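PDB 5FRY: positive phenol-degradative gene regulator from Ralstonia sp. E2, which senses phenolic compounds through this N-terminal domain and activates transcription of phenol-degradation genes, probably as an ATP-dependent, sigma54-type enhancer-binding protein. Local coordinates for residues F72-D78 and G156-Y161; M94-G98 and Y161-L165; A121-H125 and M166-Y172; W130-G136 and V150-I155. One frame throughout, in Å; residues are numbered along the deposited sequence.

Contact 1 of 4, residues F72-D78 and G156-Y161. With ERH (3,4-dimethylphenol), chain D.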
loop_
_atom_site.group_PDB
_atom_site.type_symbol
_atom_site.label_atom_id
_atom_site.label_comp_id
_atom_site.label_asym_id
_atom_site.label_seq_id
_atom_site.Cartn_x
_atom_site.Cartn_y
_atom_site.Cartn_z
ATOM N N PHE A 72 6.621 9.674 4.790
ATOM C CA PHE A 72 7.333 10.878 4.320
ATOM C C PHE A 72 7.423 10.932 2.780
ATOM O O PHE A 72 7.066 11.929 2.164
ATOM C CB PHE A 72 8.723 10.937 4.959
ATOM C CG PHE A 72 9.451 12.270 4.747
ATOM C CD1 PHE A 72 10.126 12.529 3.570
ATOM C CD2 PHE A 72 9.424 13.245 5.728
ATOM C CE1 PHE A 72 10.771 13.748 3.386
ATOM C CE2 PHE A 72 10.071 14.448 5.560
ATOM C CZ PHE A 72 10.747 14.699 4.379
ATOM N N HIS A 73 7.835 9.838 2.161
ATOM C CA HIS A 73 7.874 9.785 0.708
ATOM C C HIS A 73 6.516 10.093 0.121
ATOM O O HIS A 73 6.426 10.857 -0.825
ATOM C CB HIS A 73 8.413 8.429 0.272
ATOM C CG HIS A 73 9.874 8.274 0.590
ATOM N ND1 HIS A 73 10.384 7.201 1.293
ATOM C CD2 HIS A 73 10.917 9.111 0.376
ATOM C CE1 HIS A 73 11.684 7.360 1.456
ATOM N NE2 HIS A 73 12.034 8.512 0.909
ATOM N N SER A 74 5.452 9.502 0.685
ATOM C CA SER A 74 4.099 9.777 0.214
ATOM C C SER A 74 3.687 11.258 0.327
ATOM O O SER A 74 3.148 11.830 -0.629
ATOM C CB SER A 74 3.091 8.905 0.977
ATOM O OG SER A 74 3.040 7.614 0.417
ATOM N N GLY A 75 3.934 11.877 1.484
ATOM C CA GLY A 75 3.508 13.259 1.720
ATOM C C GLY A 75 4.238 14.248 0.813
ATOM O O GLY A 75 3.646 15.204 0.327
ATOM N N VAL A 76 5.509 13.988 0.580
ATOM C CA VAL A 76 6.311 14.784 -0.350
ATOM C C VAL A 76 5.776 14.709 -1.780
ATOM O O VAL A 76 5.749 15.716 -2.485
ATOM C CB VAL A 76 7.802 14.371 -0.341
ATOM C CG1 VAL A 76 8.573 15.062 -1.524
ATOM C CG2 VAL A 76 8.442 14.767 1.007
ATOM N N ARG A 77 5.385 13.523 -2.236
ATOM C CA ARG A 77 4.858 13.430 -3.587
ATOM C C ARG A 77 3.517 14.160 -3.727
ATOM O O ARG A 77 3.235 14.736 -4.781
ATOM C CB ARG A 77 4.700 11.973 -4.027
ATOM C CG ARG A 77 6.007 11.210 -4.158
ATOM C CD ARG A 77 7.025 11.941 -5.013
ATOM N NE ARG A 77 8.022 10.991 -5.515
ATOM C CZ ARG A 77 8.943 11.269 -6.433
ATOM N NH1 ARG A 77 9.016 12.484 -6.970
ATOM N NH2 ARG A 77 9.794 10.324 -6.814
ATOM N N ASP A 78 2.687 14.131 -2.683
ATOM C CA ASP A 78 1.374 14.779 -2.731
ATOM C C ASP A 78 1.503 16.312 -2.652
ATOM O O ASP A 78 0.712 17.045 -3.275
ATOM C CB ASP A 78 0.466 14.241 -1.604
ATOM C CG ASP A 78 -0.063 12.849 -1.904
ATOM O OD1 ASP A 78 0.171 12.342 -3.023
ATOM O OD2 ASP A 78 -0.714 12.258 -1.033
ATOM N N GLY A 156 4.676 10.412 9.337
ATOM C CA GLY A 156 5.678 10.656 8.316
ATOM C C GLY A 156 5.107 11.478 7.176
ATOM O O GLY A 156 5.749 12.409 6.649
ATOM N N TYR A 157 3.881 11.143 6.820
ATOM C CA TYR A 157 3.176 11.791 5.729
ATOM C C TYR A 157 2.951 13.270 6.032
ATOM O O TYR A 157 3.261 14.131 5.182
ATOM C CB TYR A 157 1.861 11.073 5.453
ATOM C CG TYR A 157 1.053 11.711 4.346
ATOM C CD1 TYR A 157 0.400 12.937 4.550
ATOM C CD2 TYR A 157 0.976 11.120 3.086
ATOM C CE1 TYR A 157 -0.320 13.539 3.546
ATOM C CE2 TYR A 157 0.243 11.711 2.072
ATOM C CZ TYR A 157 -0.411 12.916 2.317
ATOM O OH TYR A 157 -1.161 13.522 1.332
ATOM N N ALA A 158 2.440 13.568 7.233
ATOM C CA ALA A 158 2.196 14.951 7.661
ATOM C C ALA A 158 3.477 15.762 7.630
ATOM O O ALA A 158 3.504 16.894 7.133
ATOM C CB ALA A 158 1.591 15.006 9.051
ATOM N N THR A 159 4.538 15.186 8.177
ATOM C CA THR A 159 5.849 15.810 8.184
ATOM C C THR A 159 6.336 16.120 6.763
ATOM O O THR A 159 6.729 17.268 6.451
ATOM C CB THR A 159 6.855 14.900 8.916
ATOM O OG1 THR A 159 6.396 14.692 10.261
ATOM C CG2 THR A 159 8.235 15.504 8.940
ATOM N N GLY A 160 6.274 15.108 5.901
ATOM C CA GLY A 160 6.847 15.177 4.566
ATOM C C GLY A 160 6.137 16.202 3.718
ATOM O O GLY A 160 6.781 17.041 3.090
ATOM N N TYR A 161 4.814 16.149 3.742
ATOM C CA TYR A 161 3.968 17.064 2.987
ATOM C C TYR A 161 4.176 18.496 3.449
ATOM O O TYR A 161 4.445 19.368 2.642
ATOM C CB TYR A 161 2.493 16.683 3.130
ATOM C CG TYR A 161 1.553 17.625 2.393
ATOM C CD1 TYR A 161 1.187 18.854 2.945
ATOM C CD2 TYR A 161 1.048 17.292 1.144
ATOM C CE1 TYR A 161 0.346 19.728 2.265
ATOM C CE2 TYR A 161 0.198 18.148 0.469
ATOM C CZ TYR A 161 -0.152 19.362 1.035
ATOM O OH TYR A 161 -1.002 20.203 0.353
HETATM O O01 ERH D . -2.814 13.643 7.531
HETATM C C02 ERH D . -2.032 17.158 8.675
HETATM C C03 ERH D . -0.755 16.637 6.616
HETATM C C04 ERH D . -1.153 17.569 7.740
HETATM C C05 ERH D . -2.622 15.766 8.601
HETATM C C06 ERH D . -1.279 15.397 6.549
HETATM C C07 ERH D . -2.266 14.937 7.600
HETATM C C08 ERH D . -2.431 18.089 9.799
HETATM C C09 ERH D . 0.233 17.097 5.566
#

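Contact 2 of 4, residues M94-G98 and Y161-L165. With ERH (3,4-dimethylphenol), chain D.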
loop_
_atom_site.group_PDB
_atom_site.type_symbol
_atom_site.label_atom_id
_atom_site.label_comp_id
_atom_site.label_asym_id
_atom_site.label_seq_id
_atom_site.Cartn_x
_atom_site.Cartn_y
_atom_site.Cartn_z
ATOM N N MET A 94 -3.431 25.755 0.455
ATOM C CA MET A 94 -2.351 24.866 0.056
ATOM C C MET A 94 -2.149 23.756 1.087
ATOM O O MET A 94 -2.104 22.571 0.751
ATOM C CB MET A 94 -1.051 25.653 -0.129
ATOM C CG MET A 94 -1.125 26.743 -1.175
ATOM S SD MET A 94 -1.627 26.105 -2.793
ATOM C CE MET A 94 -0.511 24.709 -2.976
ATOM N N LEU A 95 -2.004 24.164 2.343
ATOM C CA LEU A 95 -1.832 23.240 3.453
ATOM C C LEU A 95 -2.978 22.240 3.498
ATOM O O LEU A 95 -2.762 21.031 3.621
ATOM C CB LEU A 95 -1.740 24.018 4.768
ATOM C CG LEU A 95 -1.568 23.283 6.098
ATOM C CD1 LEU A 95 -2.878 22.643 6.568
ATOM C CD2 LEU A 95 -0.467 22.244 6.008
ATOM N N GLU A 96 -4.197 22.760 3.358
ATOM C CA GLU A 96 -5.405 21.964 3.521
ATOM C C GLU A 96 -5.527 20.844 2.491
ATOM O O GLU A 96 -6.369 19.951 2.639
ATOM C CB GLU A 96 -6.648 22.868 3.459
ATOM C CG GLU A 96 -7.964 22.109 3.659
ATOM C CD GLU A 96 -9.173 23.020 3.851
ATOM O OE1 GLU A 96 -9.417 23.882 2.981
ATOM O OE2 GLU A 96 -9.880 22.866 4.873
ATOM N N MET A 97 -4.697 20.884 1.456
ATOM C CA MET A 97 -4.748 19.839 0.451
ATOM C C MET A 97 -4.122 18.557 1.007
ATOM O O MET A 97 -4.545 17.459 0.648
ATOM C CB MET A 97 -4.065 20.292 -0.841
ATOM C CG MET A 97 -4.973 21.130 -1.743
ATOM S SD MET A 97 -4.195 21.818 -3.245
ATOM C CE MET A 97 -3.103 23.023 -2.516
ATOM N N GLY A 98 -3.132 18.711 1.883
ATOM C CA GLY A 98 -2.541 17.604 2.618
ATOM C C GLY A 98 -3.585 16.707 3.257
ATOM O O GLY A 98 -3.787 15.566 2.822
ATOM N N TYR A 161 4.814 16.149 3.742
ATOM C CA TYR A 161 3.968 17.064 2.987
ATOM C C TYR A 161 4.176 18.496 3.449
ATOM O O TYR A 161 4.445 19.368 2.642
ATOM C CB TYR A 161 2.493 16.683 3.130
ATOM C CG TYR A 161 1.553 17.625 2.393
ATOM C CD1 TYR A 161 1.187 18.854 2.945
ATOM C CD2 TYR A 161 1.048 17.292 1.144
ATOM C CE1 TYR A 161 0.346 19.728 2.265
ATOM C CE2 TYR A 161 0.198 18.148 0.469
ATOM C CZ TYR A 161 -0.152 19.362 1.035
ATOM O OH TYR A 161 -1.002 20.203 0.353
ATOM N N THR A 162 4.053 18.730 4.756
ATOM C CA THR A 162 4.165 20.093 5.274
ATOM C C THR A 162 5.555 20.622 5.022
ATOM O O THR A 162 5.740 21.778 4.632
ATOM C CB THR A 162 3.861 20.149 6.770
ATOM O OG1 THR A 162 2.650 19.418 7.027
ATOM C CG2 THR A 162 3.737 21.628 7.252
ATOM N N SER A 163 6.543 19.783 5.266
ATOM C CA SER A 163 7.930 20.177 5.011
ATOM C C SER A 163 8.166 20.564 3.558
ATOM O O SER A 163 8.832 21.558 3.298
ATOM C CB SER A 163 8.890 19.069 5.415
ATOM O OG SER A 163 8.901 18.934 6.823
ATOM N N ALA A 164 7.620 19.803 2.611
ATOM C CA ALA A 164 7.882 20.101 1.200
ATOM C C ALA A 164 7.182 21.392 0.794
ATOM O O ALA A 164 7.719 22.220 0.035
ATOM C CB ALA A 164 7.443 18.931 0.333
ATOM N N LEU A 165 6.002 21.583 1.356
ATOM C CA LEU A 165 5.205 22.766 1.134
ATOM C C LEU A 165 5.918 24.003 1.703
ATOM O O LEU A 165 5.915 25.050 1.066
ATOM C CB LEU A 165 3.814 22.590 1.769
ATOM C CG LEU A 165 2.933 23.841 1.826
ATOM C CD1 LEU A 165 2.514 24.277 0.434
ATOM C CD2 LEU A 165 1.701 23.589 2.700
HETATM O O01 ERH D . -2.814 13.643 7.531
HETATM C C02 ERH D . -2.032 17.158 8.675
HETATM C C03 ERH D . -0.755 16.637 6.616
HETATM C C04 ERH D . -1.153 17.569 7.740
HETATM C C05 ERH D . -2.622 15.766 8.601
HETATM C C06 ERH D . -1.279 15.397 6.549
HETATM C C07 ERH D . -2.266 14.937 7.600
HETATM C C08 ERH D . -2.431 18.089 9.799
HETATM C C09 ERH D . 0.233 17.097 5.566
#

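Contact 3 of 4, residues A121-H125 and M166-Y172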
loop_
_atom_site.group_PDB
_atom_site.type_symbol
_atom_site.label_atom_id
_atom_site.label_comp_id
_atom_site.label_asym_id
_atom_site.label_seq_id
_atom_site.Cartn_x
_atom_site.Cartn_y
_atom_site.Cartn_z
ATOM N N ALA A 121 7.237 33.313 5.272
ATOM C CA ALA A 121 7.815 33.809 6.520
ATOM C C ALA A 121 8.391 32.688 7.379
ATOM O O ALA A 121 9.030 32.942 8.395
ATOM C CB ALA A 121 6.762 34.599 7.314
ATOM N N GLY A 122 8.128 31.443 6.988
ATOM C CA GLY A 122 8.716 30.305 7.665
ATOM C C GLY A 122 7.996 29.965 8.945
ATOM O O GLY A 122 8.534 29.264 9.796
ATOM N N VAL A 123 6.772 30.465 9.078
ATOM C CA VAL A 123 5.956 30.218 10.259
ATOM C C VAL A 123 5.006 29.047 10.053
ATOM O O VAL A 123 4.276 29.009 9.069
ATOM C CB VAL A 123 5.091 31.424 10.632
ATOM C CG1 VAL A 123 4.492 31.215 12.011
ATOM C CG2 VAL A 123 5.890 32.684 10.591
ATOM N N TYR A 124 4.984 28.118 10.995
ATOM C CA TYR A 124 3.951 27.078 10.932
ATOM C C TYR A 124 3.621 26.551 12.301
ATOM O O TYR A 124 4.501 26.099 13.043
ATOM C CB TYR A 124 4.360 25.903 10.030
ATOM C CG TYR A 124 3.229 24.891 9.909
ATOM C CD1 TYR A 124 2.186 25.095 9.008
ATOM C CD2 TYR A 124 3.183 23.765 10.721
ATOM C CE1 TYR A 124 1.136 24.207 8.903
ATOM C CE2 TYR A 124 2.128 22.856 10.620
ATOM C CZ TYR A 124 1.113 23.084 9.706
ATOM O OH TYR A 124 0.063 22.200 9.594
ATOM N N HIS A 125 2.352 26.621 12.647
ATOM C CA HIS A 125 1.879 25.947 13.841
ATOM C C HIS A 125 0.563 25.276 13.517
ATOM O O HIS A 125 -0.405 25.939 13.128
ATOM C CB HIS A 125 1.731 26.922 15.006
ATOM C CG HIS A 125 1.541 26.241 16.329
ATOM N ND1 HIS A 125 2.597 25.945 17.165
ATOM C CD2 HIS A 125 0.430 25.792 16.941
ATOM C CE1 HIS A 125 2.134 25.351 18.251
ATOM N NE2 HIS A 125 0.826 25.244 18.149
ATOM N N MET A 166 6.562 23.855 2.865
ATOM C CA MET A 166 7.274 24.975 3.514
ATOM C C MET A 166 8.721 25.199 3.032
ATOM O O MET A 166 9.272 26.285 3.215
ATOM C CB MET A 166 7.308 24.775 5.031
ATOM C CG MET A 166 5.958 24.774 5.751
ATOM S SD MET A 166 5.180 26.398 5.907
ATOM C CE MET A 166 6.540 27.371 6.594
ATOM N N GLY A 167 9.336 24.197 2.464
ATOM C CA GLY A 167 10.736 24.286 2.146
ATOM C C GLY A 167 11.528 24.380 3.412
ATOM O O GLY A 167 12.563 24.942 3.454
ATOM N N LYS A 168 11.012 23.757 4.444
ATOM C CA LYS A 168 11.516 23.852 5.781
ATOM C C LYS A 168 11.102 22.589 6.546
ATOM O O LYS A 168 10.049 22.087 6.352
ATOM C CB LYS A 168 10.868 25.096 6.360
ATOM C CG LYS A 168 11.385 25.694 7.611
ATOM C CD LYS A 168 12.064 26.973 7.289
ATOM C CE LYS A 168 12.097 27.943 8.419
ATOM N NZ LYS A 168 12.370 29.287 7.860
ATOM N N THR A 169 11.965 22.039 7.373
ATOM C CA THR A 169 11.662 20.791 8.085
ATOM C C THR A 169 10.623 21.044 9.147
ATOM O O THR A 169 10.925 21.706 10.087
ATOM C CB THR A 169 12.937 20.210 8.698
ATOM O OG1 THR A 169 13.712 19.695 7.661
ATOM C CG2 THR A 169 12.649 19.110 9.661
ATOM N N ILE A 170 9.414 20.511 8.986
ATOM C CA ILE A 170 8.352 20.704 9.959
ATOM C C ILE A 170 7.961 19.329 10.476
ATOM O O ILE A 170 7.357 18.569 9.733
ATOM C CB ILE A 170 7.113 21.404 9.349
ATOM C CG1 ILE A 170 7.478 22.753 8.716
ATOM C CG2 ILE A 170 6.059 21.631 10.413
ATOM C CD1 ILE A 170 7.602 23.891 9.712
ATOM N N LEU A 171 8.309 19.010 11.727
ATOM C CA LEU A 171 8.003 17.700 12.305
ATOM C C LEU A 171 6.645 17.656 13.005
ATOM O O LEU A 171 6.175 18.660 13.548
ATOM C CB LEU A 171 9.098 17.283 13.296
ATOM C CG LEU A 171 10.548 17.369 12.804
ATOM C CD1 LEU A 171 11.509 17.192 13.967
ATOM C CD2 LEU A 171 10.841 16.332 11.746
ATOM N N TYR A 172 6.024 16.475 12.989
ATOM C CA TYR A 172 4.780 16.242 13.712
ATOM C C TYR A 172 4.947 15.191 14.790
ATOM O O TYR A 172 5.746 14.256 14.666
ATOM C CB TYR A 172 3.664 15.795 12.768
ATOM C CG TYR A 172 3.114 16.873 11.877
ATOM C CD1 TYR A 172 3.829 17.319 10.771
ATOM C CD2 TYR A 172 1.865 17.411 12.107
ATOM C CE1 TYR A 172 3.315 18.293 9.938
ATOM C CE2 TYR A 172 1.351 18.373 11.285
ATOM C CZ TYR A 172 2.075 18.808 10.195
ATOM O OH TYR A 172 1.543 19.781 9.375
#

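Contact 4 of 4, residues W130-G136 and V150-I155. With ZN (zinc ion), chain C; ERH (3,4-dimethylphenol), chain D.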
loop_
_atom_site.group_PDB
_atom_site.type_symbol
_atom_site.label_atom_id
_atom_site.label_comp_id
_atom_site.label_asym_id
_atom_site.label_seq_id
_atom_site.Cartn_x
_atom_site.Cartn_y
_atom_site.Cartn_z
ATOM N N TRP A 130 -7.476 13.350 14.083
ATOM C CA TRP A 130 -7.510 12.180 13.210
ATOM C C TRP A 130 -8.600 11.217 13.654
ATOM O O TRP A 130 -8.546 10.718 14.762
ATOM C CB TRP A 130 -6.169 11.447 13.219
ATOM C CG TRP A 130 -5.105 12.022 12.295
ATOM C CD1 TRP A 130 -5.275 12.963 11.329
ATOM C CD2 TRP A 130 -3.715 11.674 12.286
ATOM N NE1 TRP A 130 -4.065 13.229 10.709
ATOM C CE2 TRP A 130 -3.091 12.467 11.298
ATOM C CE3 TRP A 130 -2.929 10.793 13.033
ATOM C CZ2 TRP A 130 -1.735 12.349 11.000
ATOM C CZ3 TRP A 130 -1.563 10.719 12.760
ATOM C CH2 TRP A 130 -0.992 11.471 11.733
ATOM N N GLU A 131 -9.565 10.941 12.783
ATOM C CA GLU A 131 -10.577 9.936 13.086
ATOM C C GLU A 131 -10.492 8.735 12.150
ATOM O O GLU A 131 -10.295 8.878 10.928
ATOM C CB GLU A 131 -11.969 10.566 13.019
ATOM C CG GLU A 131 -12.168 11.684 14.027
ATOM C CD GLU A 131 -13.542 12.313 13.931
ATOM O OE1 GLU A 131 -14.486 11.791 14.566
ATOM O OE2 GLU A 131 -13.679 13.327 13.211
ATOM N N ASP A 132 -10.638 7.551 12.740
ATOM C CA ASP A 132 -10.625 6.301 11.998
ATOM C C ASP A 132 -9.289 6.104 11.296
ATOM O O ASP A 132 -9.251 5.614 10.171
ATOM C CB ASP A 132 -11.757 6.268 10.974
ATOM C CG ASP A 132 -13.128 6.300 11.617
ATOM O OD1 ASP A 132 -13.276 5.784 12.751
ATOM O OD2 ASP A 132 -14.057 6.846 10.980
ATOM N N SER A 133 -8.202 6.495 11.959
ATOM C CA SER A 133 -6.882 6.292 11.392
ATOM C C SER A 133 -6.734 4.799 11.119
ATOM O O SER A 133 -7.050 3.971 11.971
ATOM C CB SER A 133 -5.784 6.805 12.321
ATOM O OG SER A 133 -5.455 5.842 13.295
ATOM N N PHE A 134 -6.294 4.451 9.917
ATOM C CA PHE A 134 -6.213 3.037 9.571
ATOM C C PHE A 134 -5.062 2.393 10.326
ATOM O O PHE A 134 -5.109 1.229 10.706
ATOM C CB PHE A 134 -6.008 2.849 8.073
ATOM C CG PHE A 134 -4.568 2.760 7.683
ATOM C CD1 PHE A 134 -3.813 3.909 7.516
ATOM C CD2 PHE A 134 -3.948 1.529 7.540
ATOM C CE1 PHE A 134 -2.480 3.837 7.180
ATOM C CE2 PHE A 134 -2.601 1.447 7.209
ATOM C CZ PHE A 134 -1.869 2.598 7.030
ATOM N N GLU A 135 -4.007 3.163 10.549
ATOM C CA GLU A 135 -2.760 2.591 11.021
ATOM C C GLU A 135 -2.886 2.183 12.491
ATOM O O GLU A 135 -2.378 1.119 12.908
ATOM C CB GLU A 135 -1.619 3.588 10.814
ATOM C CG GLU A 135 -0.264 2.964 10.954
ATOM C CD GLU A 135 0.817 3.937 10.564
ATOM O OE1 GLU A 135 0.467 5.106 10.346
ATOM O OE2 GLU A 135 1.996 3.525 10.510
ATOM N N GLY A 136 -3.602 3.001 13.257
ATOM C CA GLY A 136 -3.843 2.709 14.662
ATOM C C GLY A 136 -4.769 1.504 14.786
ATOM O O GLY A 136 -4.567 0.631 15.626
ATOM N N VAL A 150 1.310 5.089 17.575
ATOM C CA VAL A 150 1.605 4.062 16.585
ATOM C C VAL A 150 1.300 4.456 15.131
ATOM O O VAL A 150 1.625 3.702 14.219
ATOM C CB VAL A 150 0.807 2.753 16.894
ATOM C CG1 VAL A 150 1.217 2.173 18.234
ATOM C CG2 VAL A 150 -0.675 3.028 16.875
ATOM N N CYS A 151 0.668 5.605 14.893
ATOM C CA CYS A 151 0.367 5.990 13.502
ATOM C C CYS A 151 1.587 6.585 12.770
ATOM O O CYS A 151 1.565 7.725 12.311
ATOM C CB CYS A 151 -0.823 6.951 13.471
ATOM S SG CYS A 151 -2.302 6.174 14.172
ATOM N N TRP A 152 2.619 5.755 12.624
ATOM C CA TRP A 152 3.922 6.106 12.084
ATOM C C TRP A 152 3.957 6.650 10.645
ATOM O O TRP A 152 4.546 7.718 10.402
ATOM C CB TRP A 152 4.848 4.882 12.166
ATOM C CG TRP A 152 4.911 4.282 13.545
ATOM C CD1 TRP A 152 4.708 4.929 14.736
ATOM C CD2 TRP A 152 5.174 2.909 13.873
ATOM N NE1 TRP A 152 4.846 4.047 15.783
ATOM C CE2 TRP A 152 5.126 2.802 15.280
ATOM C CE3 TRP A 152 5.446 1.765 13.117
ATOM C CZ2 TRP A 152 5.342 1.589 15.940
ATOM C CZ3 TRP A 152 5.660 0.564 13.778
ATOM C CH2 TRP A 152 5.610 0.487 15.172
ATOM N N MET A 153 3.379 5.905 9.701
ATOM C CA MET A 153 3.282 6.334 8.306
ATOM C C MET A 153 2.385 7.538 8.172
ATOM O O MET A 153 2.622 8.373 7.292
ATOM C CB MET A 153 2.750 5.208 7.410
ATOM C CG MET A 153 2.964 5.389 5.907
ATOM S SD MET A 153 2.111 4.043 5.016
ATOM C CE MET A 153 2.081 2.818 6.274
ATOM N N GLN A 154 1.340 7.628 9.001
ATOM C CA GLN A 154 0.463 8.787 8.942
ATOM C C GLN A 154 1.221 10.028 9.358
ATOM O O GLN A 154 1.057 11.084 8.754
ATOM C CB GLN A 154 -0.755 8.612 9.825
ATOM C CG GLN A 154 -1.754 7.632 9.207
ATOM C CD GLN A 154 -2.870 7.279 10.136
ATOM O OE1 GLN A 154 -3.510 6.240 9.968
ATOM N NE2 GLN A 154 -3.143 8.153 11.112
ATOM N N ILE A 155 2.033 9.892 10.400
ATOM C CA ILE A 155 2.881 11.009 10.873
ATOM C C ILE A 155 3.958 11.406 9.865
ATOM O O ILE A 155 4.145 12.591 9.577
ATOM C CB ILE A 155 3.574 10.659 12.210
ATOM C CG1 ILE A 155 2.575 10.761 13.361
ATOM C CG2 ILE A 155 4.785 11.561 12.433
ATOM C CD1 ILE A 155 2.060 12.166 13.585
HETATM ZN ZN ZN C . -2.667 7.385 15.979
HETATM O O01 ERH D . -2.814 13.643 7.531
HETATM C C02 ERH D . -2.032 17.158 8.675
HETATM C C03 ERH D . -0.755 16.637 6.616
HETATM C C04 ERH D . -1.153 17.569 7.740
HETATM C C05 ERH D . -2.622 15.766 8.601
HETATM C C06 ERH D . -1.279 15.397 6.549
HETATM C C07 ERH D . -2.266 14.937 7.600
HETATM C C08 ERH D . -2.431 18.089 9.799
HETATM C C09 ERH D . 0.233 17.097 5.566
#

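Contact 1 of 4, residues F72-D78 and G156-Y161
The Y157 ring carries G75 CA on one face, 3.7 Å from that atom to the ring centroid, while D78 OD2, S74 CB and ligand atom C06 all lie at its edge. The F72 ring repeats the pattern with the helices exchanged: G160 CA stands over one face, again offset toward the rim, and T159 CG2 meets the edge. With glycine at both positions, helices 60-84 and 152-166 come unusually close, their axes 6.5 Å apart at a crossing angle of -39°. Backbone then touches backbone. F72 CA lies 3.2 Å from G156 O, and G75 O is 3.3 Å from Y161 CA, both as CA-H...O contacts. Y157 CG lies trans to its main-chain nitrogen (chi1 179°), which carries the ring to D78; Y157 OH donates to D78 OD2 at 2.7 Å, OD2 accepting with its anti lone pair, and ring and carboxylate planes are 67° apart. D78 OD1 is held by H43 of the second subunit. Because Y157 CD1 also lies 3.6 Å from ligand C06, Y157 touches the ligand and, through D78, is connected to the second subunit. The nearby E105 carboxylate may raise the proton affinity of D78, and the H43 bond would probably help to offset that crowding of charge.

Contact 2 of 4, residues M94-G98 and Y161-L165
Y161 and L165 both leave helix 152-166 with CG trans to the main-chain nitrogen (chi1 179° and 170°), which sends the phenol and the isobutyl group side by side onto residues 94-98. The tyrosine hydroxyl ends between helices 91-95 and 97-104, where it donates to a carbonyl: Y161 OH to M94 O is 2.6 Å, with the donor tilted 22° from the carbonyl plane. That oxygen also accepts from M97 N, so two donors grip it. G98 CA lies over one ring face, 3.5 Å from the Y161 centroid, as a CH-pi contact. One turn further along, L165 splits its two methyls between neighbours: CD1 packs 3.9 Å from M94 CB, and CD2 rests 3.6 Å from L95 CA, the leucine side chains crossing at about a right angle. The ligand methyl C09 lies 3.3 Å from Y161 CD1 and 3.7 Å from T162 OG1, an oxygen that is itself hydrogen-bonded to Y172 OH. Y161 and T162 thus form part of the wall of the dimethylphenol pocket, in a contact that joins a segment of the aromatic-catabolism activator family region to one of the V4R region of this sensory domain.

Contact 3 of 4, residues A121-H125 and M166-Y172
G122 meets M166, at the end of helix 152-166, and K168 just after it: its CA lies 3.8 Å from K168 NZ, and its carbonyl carbon is the same distance from M166 CE. With positive phi it forms, together with V123 opposite N118, a G1 beta bulge at the turn leading into strand 123-131. V123 turns its own side chain away and offers its backbone instead, the M166 methyl CE resting 3.7 Å from V123 O. Folded back at both chi2 and chi3, the methionine also brings SD within 4.2 Å of Y124 CB. The sulfur stands obliquely to the Y124 ring, 57° off its normal, as a Met-aromatic contact. Y124 contributes the largest share of the buried surface. Its CG, trans to the backbone N (chi1 -176°), sends the ring past I170, where I170 CG2 lies 3.6 Å from Y124 CD2, and on to Y172. The two tyrosine side chains meet at about a right angle and share a hydrogen bond of 2.8 Å between Y124 OH and Y172 OH, in which either may donate. Y172 OH is bonded to T162 as well, which helps to hold the hydroxyl of this pocket residue in place. In the antiparallel sheet, strand 185-191 runs between strands 123-131 and 170-176; Y124, I170 and Y172 pack against helix 152-166, with strand 109-118 also lining Y124 and M166.

Contact 4 of 4, residues W130-G136 and V150-I155
E135 and Q154 exchange hydrogen bonds beside the zinc site of the V4R domain, where helix 134-143 meets the start of helix 152-166. The extended E135 side chain lays its carboxylate against the first turn of that helix: M153 N donates to OE2 at 2.9 Å and Q154 N to OE1 at 3.0 Å, each carboxylate oxygen accepting with its syn lone pair. Two bonds thus fix the rotation of the carboxylate, and a salt bridge from R51 to OE2 probably helps to keep it ionised; the helix N terminus would act in the same sense. In return Q154 OE1 accepts from E135 N at 3.2 Å, the N-H...O angle being 161°. The amide is turned nearly upright on W130, its plane 80° from the indole, so that Q154 NE2 stands over one ring face, 3.3 Å from W130 CE3. S133, at the N-cap position of its helix, takes a weak bond from G136 N. C151, the centre of an inverse gamma turn and N-cap residue of helix 152-166, spends its thiolate on the metal, with SG 2.2 Å from the zinc; E174, C177 and C185 complete the site. The indole also packs on helix 152-166, W130 CH2 lying 3.6 Å from I155 CD1. Its contact with the pocket is through W130 NE1, which makes a weak hydrogen bond of 3.4 Å to ligand O01, bent to 133°.

Overall arrangement
From the N terminus, helix 60-84 supplies residues 72-78, which wait for helix 152-166 to close the loop of contact 1. Residues 94-98, at the step from helix 91-95 to 97-104, close contact 2 slightly further along the same helix, so contacts 1 and 2 cross and share Y161. The turn into strand 123-131 opens contact 3, closed by residues 166-172, from the end of that helix into strand 170-176; it crosses both. Contact 4, 130-136 with 150-155, is the shortest loop and lies within the other three. Helix 152-166 is therefore the common spine, fastened to helices 60-84, 91-95 and 97-104 by contacts 1 and 2 and to the zinc end by contact 4, while contact 3 ties together strands 123-131 and 170-176 of the sheet beside it.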